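Local coordinates for protein CobC (Shigella flexneri 2a, PDB 6NRU) that acts as an alpha-ribazole phosphatase, hydrolysing alpha-ribazole 5'-phosphate, and very probably converts adenosylcobalamin 5'-phosphate to adenosylcobalamin (vitamin B12), at residues R133-L138 and S157-R162; A161-M166 and I184-K189. All blocks are in the same frame, centred on the assembly; numbering follows the deposited sequence.

Contact 1. Residues R133-L138 and S157-R162. With EDO (1,2-ethanediol), chain Q.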
loop_
_atom_site.group_PDB
_atom_site.type_symbol
_atom_site.label_atom_id
_atom_site.label_comp_id
_atom_site.label_asym_id
_atom_site.label_seq_id
_atom_site.Cartn_x
_atom_site.Cartn_y
_atom_site.Cartn_z
ATOM N N ARG A 133 -5.792 1.765 -13.034
ATOM C CA ARG A 133 -7.232 1.999 -13.012
ATOM C C ARG A 133 -7.634 2.824 -11.798
ATOM O O ARG A 133 -8.519 3.682 -11.888
ATOM C CB ARG A 133 -7.987 0.670 -13.028
ATOM C CG ARG A 133 -7.736 -0.166 -14.270
ATOM C CD ARG A 133 -8.995 -0.875 -14.738
ATOM N NE ARG A 133 -8.823 -1.450 -16.068
ATOM C CZ ARG A 133 -9.300 -0.907 -17.183
ATOM N NH1 ARG A 133 -9.983 0.228 -17.130
ATOM N NH2 ARG A 133 -9.094 -1.499 -18.351
ATOM N N PHE A 134 -6.994 2.577 -10.654
ATOM C CA PHE A 134 -7.268 3.386 -9.475
ATOM C C PHE A 134 -6.885 4.839 -9.711
ATOM O O PHE A 134 -7.611 5.754 -9.306
ATOM C CB PHE A 134 -6.522 2.826 -8.266
ATOM C CG PHE A 134 -6.650 3.674 -7.039
ATOM C CD1 PHE A 134 -7.804 3.632 -6.272
ATOM C CD2 PHE A 134 -5.624 4.519 -6.653
ATOM C CE1 PHE A 134 -7.932 4.414 -5.141
ATOM C CE2 PHE A 134 -5.744 5.305 -5.523
ATOM C CZ PHE A 134 -6.899 5.251 -4.765
ATOM N N ILE A 135 -5.748 5.068 -10.372
ATOM C CA ILE A 135 -5.331 6.429 -10.691
ATOM C C ILE A 135 -6.359 7.103 -11.592
ATOM O O ILE A 135 -6.733 8.261 -11.373
ATOM C CB ILE A 135 -3.931 6.421 -11.333
ATOM C CG1 ILE A 135 -2.870 6.045 -10.300
ATOM C CG2 ILE A 135 -3.605 7.773 -11.946
ATOM C CD1 ILE A 135 -1.475 6.001 -10.863
ATOM N N ALA A 136 -6.843 6.384 -12.609
ATOM C CA ALA A 136 -7.843 6.943 -13.513
ATOM C C ALA A 136 -9.166 7.218 -12.814
ATOM O O ALA A 136 -9.978 7.991 -13.336
ATOM C CB ALA A 136 -8.071 6.004 -14.696
ATOM N N ARG A 137 -9.398 6.609 -11.651
ATOM C CA ARG A 137 -10.624 6.796 -10.889
ATOM C C ARG A 137 -10.577 7.998 -9.956
ATOM O O ARG A 137 -11.594 8.313 -9.330
ATOM C CB ARG A 137 -10.928 5.542 -10.065
ATOM C CG ARG A 137 -11.598 4.427 -10.839
ATOM C CD ARG A 137 -12.297 3.475 -9.891
ATOM N NE ARG A 137 -12.567 2.177 -10.499
ATOM C CZ ARG A 137 -12.723 1.052 -9.809
ATOM N NH1 ARG A 137 -12.631 1.068 -8.485
ATOM N NH2 ARG A 137 -12.967 -0.090 -10.439
ATOM N N LEU A 138 -9.428 8.667 -9.839
ATOM C CA LEU A 138 -9.297 9.744 -8.863
ATOM C C LEU A 138 -10.180 10.935 -9.208
ATOM O O LEU A 138 -10.611 11.666 -8.309
ATOM C CB LEU A 138 -7.835 10.178 -8.760
ATOM C CG LEU A 138 -6.900 9.178 -8.079
ATOM C CD1 LEU A 138 -5.474 9.681 -8.120
ATOM C CD2 LEU A 138 -7.335 8.918 -6.644
ATOM N N SER A 157 3.987 2.565 -3.301
ATOM C CA SER A 157 5.216 2.964 -3.982
ATOM C C SER A 157 4.985 3.131 -5.475
ATOM O O SER A 157 5.500 4.073 -6.089
ATOM C CB SER A 157 6.313 1.936 -3.730
ATOM O OG SER A 157 6.045 0.745 -4.440
ATOM N N LEU A 158 4.218 2.218 -6.078
ATOM C CA LEU A 158 3.892 2.342 -7.494
ATOM C C LEU A 158 2.920 3.486 -7.744
ATOM O O LEU A 158 2.962 4.114 -8.809
ATOM C CB LEU A 158 3.316 1.028 -8.015
ATOM C CG LEU A 158 2.911 1.019 -9.488
ATOM C CD1 LEU A 158 4.096 1.395 -10.352
ATOM C CD2 LEU A 158 2.364 -0.340 -9.878
ATOM N N LEU A 159 2.039 3.769 -6.783
ATOM C CA LEU A 159 1.150 4.916 -6.920
ATOM C C LEU A 159 1.949 6.206 -7.014
ATOM O O LEU A 159 1.700 7.042 -7.889
ATOM C CB LEU A 159 0.171 4.969 -5.746
ATOM C CG LEU A 159 -0.854 6.102 -5.788
ATOM C CD1 LEU A 159 -1.939 5.798 -6.799
ATOM C CD2 LEU A 159 -1.454 6.338 -4.416
ATOM N N ILE A 160 2.927 6.377 -6.122
ATOM C CA ILE A 160 3.784 7.557 -6.173
ATOM C C ILE A 160 4.469 7.653 -7.529
ATOM O O ILE A 160 4.435 8.698 -8.187
ATOM C CB ILE A 160 4.813 7.528 -5.029
ATOM C CG1 ILE A 160 4.114 7.566 -3.671
ATOM C CG2 ILE A 160 5.780 8.695 -5.157
ATOM C CD1 ILE A 160 5.056 7.384 -2.501
ATOM N N ALA A 161 5.082 6.551 -7.975
ATOM C CA ALA A 161 5.871 6.580 -9.204
ATOM C C ALA A 161 5.019 6.935 -10.414
ATOM O O ALA A 161 5.428 7.747 -11.251
ATOM C CB ALA A 161 6.567 5.235 -9.417
ATOM N N ARG A 162 3.828 6.344 -10.529
ATOM C CA ARG A 162 3.004 6.613 -11.702
ATOM C C ARG A 162 2.399 8.013 -11.664
ATOM O O ARG A 162 2.219 8.636 -12.718
ATOM C CB ARG A 162 1.903 5.561 -11.827
ATOM C CG ARG A 162 2.412 4.162 -12.111
ATOM C CD ARG A 162 3.271 4.128 -13.363
ATOM N NE ARG A 162 2.494 4.336 -14.581
ATOM C CZ ARG A 162 2.656 5.363 -15.411
ATOM N NH1 ARG A 162 3.568 6.292 -15.153
ATOM N NH2 ARG A 162 1.900 5.464 -16.498
HETATM C C1 EDO Q . 2.452 8.983 -18.154
HETATM O O1 EDO Q . 2.329 8.686 -16.757
HETATM C C2 EDO Q . 2.181 7.730 -18.981
HETATM O O2 EDO Q . 3.285 6.822 -18.861
#

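Contact 2. Residues A161-M166 and I184-K189. With EDO (1,2-ethanediol), chain Q.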
loop_
_atom_site.group_PDB
_atom_site.type_symbol
_atom_site.label_atom_id
_atom_site.label_comp_id
_atom_site.label_asym_id
_atom_site.label_seq_id
_atom_site.Cartn_x
_atom_site.Cartn_y
_atom_site.Cartn_z
ATOM N N ALA A 161 5.082 6.551 -7.975
ATOM C CA ALA A 161 5.871 6.580 -9.204
ATOM C C ALA A 161 5.019 6.935 -10.414
ATOM O O ALA A 161 5.428 7.747 -11.251
ATOM C CB ALA A 161 6.567 5.235 -9.417
ATOM N N ARG A 162 3.828 6.344 -10.529
ATOM C CA ARG A 162 3.004 6.613 -11.702
ATOM C C ARG A 162 2.399 8.013 -11.664
ATOM O O ARG A 162 2.219 8.636 -12.718
ATOM C CB ARG A 162 1.903 5.561 -11.827
ATOM C CG ARG A 162 2.412 4.162 -12.111
ATOM C CD ARG A 162 3.271 4.128 -13.363
ATOM N NE ARG A 162 2.494 4.336 -14.581
ATOM C CZ ARG A 162 2.656 5.363 -15.411
ATOM N NH1 ARG A 162 3.568 6.292 -15.153
ATOM N NH2 ARG A 162 1.900 5.464 -16.498
ATOM N N LEU A 163 2.089 8.524 -10.469
ATOM C CA LEU A 163 1.471 9.842 -10.365
ATOM C C LEU A 163 2.414 10.940 -10.842
ATOM O O LEU A 163 1.977 11.901 -11.485
ATOM C CB LEU A 163 1.030 10.108 -8.928
ATOM C CG LEU A 163 -0.296 9.482 -8.496
ATOM C CD1 LEU A 163 -0.545 9.722 -7.014
ATOM C CD2 LEU A 163 -1.447 10.018 -9.332
ATOM N N ILE A 164 3.706 10.821 -10.542
ATOM C CA ILE A 164 4.656 11.859 -10.926
ATOM C C ILE A 164 5.218 11.554 -12.311
ATOM O O ILE A 164 6.174 12.197 -12.761
ATOM C CB ILE A 164 5.769 12.018 -9.872
ATOM C CG1 ILE A 164 6.697 10.808 -9.845
ATOM C CG2 ILE A 164 5.171 12.192 -8.493
ATOM C CD1 ILE A 164 7.771 10.910 -8.775
ATOM N N GLY A 165 4.620 10.585 -13.003
ATOM C CA GLY A 165 4.905 10.372 -14.406
ATOM C C GLY A 165 6.073 9.469 -14.718
ATOM O O GLY A 165 6.687 9.614 -15.783
HETATM N N MSE A 166 6.407 8.541 -13.830
HETATM C CA MSE A 166 7.489 7.600 -14.091
HETATM C C MSE A 166 6.964 6.208 -14.439
HETATM O O MSE A 166 5.844 5.860 -14.074
HETATM C CB MSE A 166 8.434 7.503 -12.887
HETATM C CG MSE A 166 8.847 8.813 -12.263
HETATM SE SE MSE A 166 9.728 8.547 -10.542
HETATM C CE MSE A 166 11.480 8.010 -11.156
ATOM N N ILE A 184 0.912 13.171 -1.023
ATOM C CA ILE A 184 1.132 13.624 -2.373
ATOM C C ILE A 184 -0.007 14.529 -2.833
ATOM O O ILE A 184 -1.153 14.172 -2.693
ATOM C CB ILE A 184 1.312 12.442 -3.329
ATOM C CG1 ILE A 184 1.187 12.905 -4.767
ATOM C CG2 ILE A 184 0.335 11.331 -3.008
ATOM C CD1 ILE A 184 2.247 12.339 -5.654
ATOM N N ASP A 185 0.317 15.687 -3.406
ATOM C CA ASP A 185 -0.687 16.637 -3.864
ATOM C C ASP A 185 -0.890 16.504 -5.367
ATOM O O ASP A 185 0.073 16.336 -6.120
ATOM C CB ASP A 185 -0.275 18.071 -3.527
ATOM C CG ASP A 185 -0.770 18.516 -2.166
ATOM O OD1 ASP A 185 -2.004 18.595 -1.976
ATOM O OD2 ASP A 185 0.074 18.788 -1.286
ATOM N N ILE A 186 -2.145 16.582 -5.800
ATOM C CA ILE A 186 -2.492 16.527 -7.215
ATOM C C ILE A 186 -3.368 17.723 -7.546
ATOM O O ILE A 186 -4.379 17.963 -6.879
ATOM C CB ILE A 186 -3.216 15.222 -7.588
ATOM C CG1 ILE A 186 -2.504 14.015 -6.986
ATOM C CG2 ILE A 186 -3.299 15.084 -9.094
ATOM C CD1 ILE A 186 -3.261 12.723 -7.174
ATOM N N ASN A 187 -2.983 18.471 -8.577
ATOM C CA ASN A 187 -3.774 19.594 -9.062
ATOM C C ASN A 187 -3.673 19.612 -10.576
ATOM O O ASN A 187 -2.570 19.711 -11.121
ATOM C CB ASN A 187 -3.293 20.916 -8.462
ATOM C CG ASN A 187 -3.336 20.915 -6.948
ATOM O OD1 ASN A 187 -2.301 20.901 -6.287
ATOM N ND2 ASN A 187 -4.539 20.931 -6.389
ATOM N N GLN A 188 -4.822 19.507 -11.246
ATOM C CA GLN A 188 -4.878 19.366 -12.701
ATOM C C GLN A 188 -4.027 18.184 -13.152
ATOM O O GLN A 188 -3.312 18.246 -14.155
ATOM C CB GLN A 188 -4.458 20.657 -13.407
ATOM C CG GLN A 188 -5.411 21.816 -13.169
ATOM C CD GLN A 188 -5.299 22.372 -11.764
ATOM O OE1 GLN A 188 -4.280 22.957 -11.397
ATOM N NE2 GLN A 188 -6.339 22.173 -10.963
ATOM N N LYS A 189 -4.098 17.104 -12.375
ATOM C CA LYS A 189 -3.388 15.854 -12.625
ATOM C C LYS A 189 -1.876 16.034 -12.641
ATOM O O LYS A 189 -1.151 15.164 -13.134
ATOM C CB LYS A 189 -3.875 15.193 -13.919
ATOM C CG LYS A 189 -5.362 14.848 -13.868
ATOM C CD LYS A 189 -6.004 14.810 -15.248
ATOM C CE LYS A 189 -6.722 13.490 -15.478
ATOM N NZ LYS A 189 -8.083 13.491 -14.871
HETATM C C1 EDO Q . 2.452 8.983 -18.154
HETATM O O1 EDO Q . 2.329 8.686 -16.757
HETATM C C2 EDO Q . 2.181 7.730 -18.981
HETATM O O2 EDO Q . 3.285 6.822 -18.861
HETATM O O HOH W 1 2.032 14.815 -12.478
#

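Contact 1. Residues R133-L138 and S157-R162
I135 and L159 mark the closest backbone approach between the two segments, with their CA atoms 7.6 Å apart. Segment 133-138 carries the C-terminal part of helix 124-136. Segment 157-162 is helical throughout and belongs to helix 153-163. The two helices pack side by side, and no hydrogen bond joins the segments.

L159 reaches across with one methyl. Its CG is anti to the backbone N (chi1 -178°), which carries the fork toward helix 124-136, and CD1 is the methyl that enters between F134 and I135. L159 CD1 lies 3.6 Å from I135 CG1. These two side chains run antiparallel alongside one another. The same methyl meets the F134 ring at its edge and in its plane, 3.9 Å from F134 CD2 and 4.0 Å from F134 CE2. It does not sit on the ring face. The far end of I135 goes to R162 instead. I135 CD1 touches R162 CB at 3.5 Å, and I135 meets R162 roughly crosswise.

Beyond CB, R162 bends at chi2 and chi3 and turns its guanidinium away from segment 133-138. R162 NH1 donates to O1 of a bound 1,2-ethanediol at 3.1 Å, with a bent angle of 137° at the hydrogen. R162 NH2 gives the same oxygen a weak bond of 3.3 Å. NH1 also donates to M166 O in its own chain, and NE makes a weak, long ion pair with E132 on helix 124-136.

Elsewhere F134 also touches I79 and E81, and L159 touches L8 of strand 5-10. The cross-helix contact is therefore wholly apolar. It rests on methyl contacts and shape, while the polar end of R162 lies at the border, held by M166 O and a diol probably from the crystallisation liquor.

Contact 2. Residues A161-M166 and I184-K189
L163 is the main bump of this contact, and I184 and I186 make the surface that receives it. The nearest backbone pair is L163 and K189, with CA atoms 8.1 Å apart; K189 lies in the turn after the strand. I184 and I186 stand two residues apart on strand 181-187. Both point toward the helix and bridge from strand to helix end.

The tip of I186 fits the fork of L163. I186 CD1 lies 3.9 Å from L163 CD2 and 4.1 Å from L163 CD1, and the side chains are roughly perpendicular. I184 CD1 fills the hollow between L163 and I164. It meets L163 CD1 at 4.1 Å, and the CB of L163 and CG2 of I164 lie equally close. I164 holds CG1 between its backbone N and carbonyl carbon (chi1 69°), which leaves CG2 as the branch that touches I184. L6 and A191, on the neighbouring strands, also touch L163 and I184.

A water bridges the backbones: it donates to L163 O at 3.1 Å and to K189 O at 3.3 Å.

The helix finishes in a Schellman motif. M166 N bonds to A161 O at 2.9 Å, G165 N bonds to R162 O, and G165 takes the positive phi of the C-prime position. R162 NH1 reaches the same loop and donates to M166 O at 2.6 Å. That donor stands above the carbonyl plane, 50° out of it, so the bond is short but not well aligned.

The arrangement is the Schellman-capped C-terminal end of a helix packed on the sheet where strand 181-187 runs antiparallel between strands 5-10 and 190-198, within the alpha/beta fold of the histidine phosphatase superfamily.

In the fold
Both contacts use helix 153-163 and share A161 and R162. Contact 1 joins it to helix 124-136, and contact 2 joins its C-terminal end to strand 181-187. Their centres are 8 Å apart, and their apolar parts are continuous: I135 CG2 meets L163 CD2 at 4.1 Å, and L138 CD1 meets I186 CD1 at 3.9 Å. Both are partly buried. Contact 1 lies nearer the centre of the chain, its L159 side chain about 12 Å from that of E84, a probable active-site residue. Contact 2 is away from the annotated sites. Contact 1 is apolar across its segments; contact 2, farther out, has a water bridge beside its methyl packing.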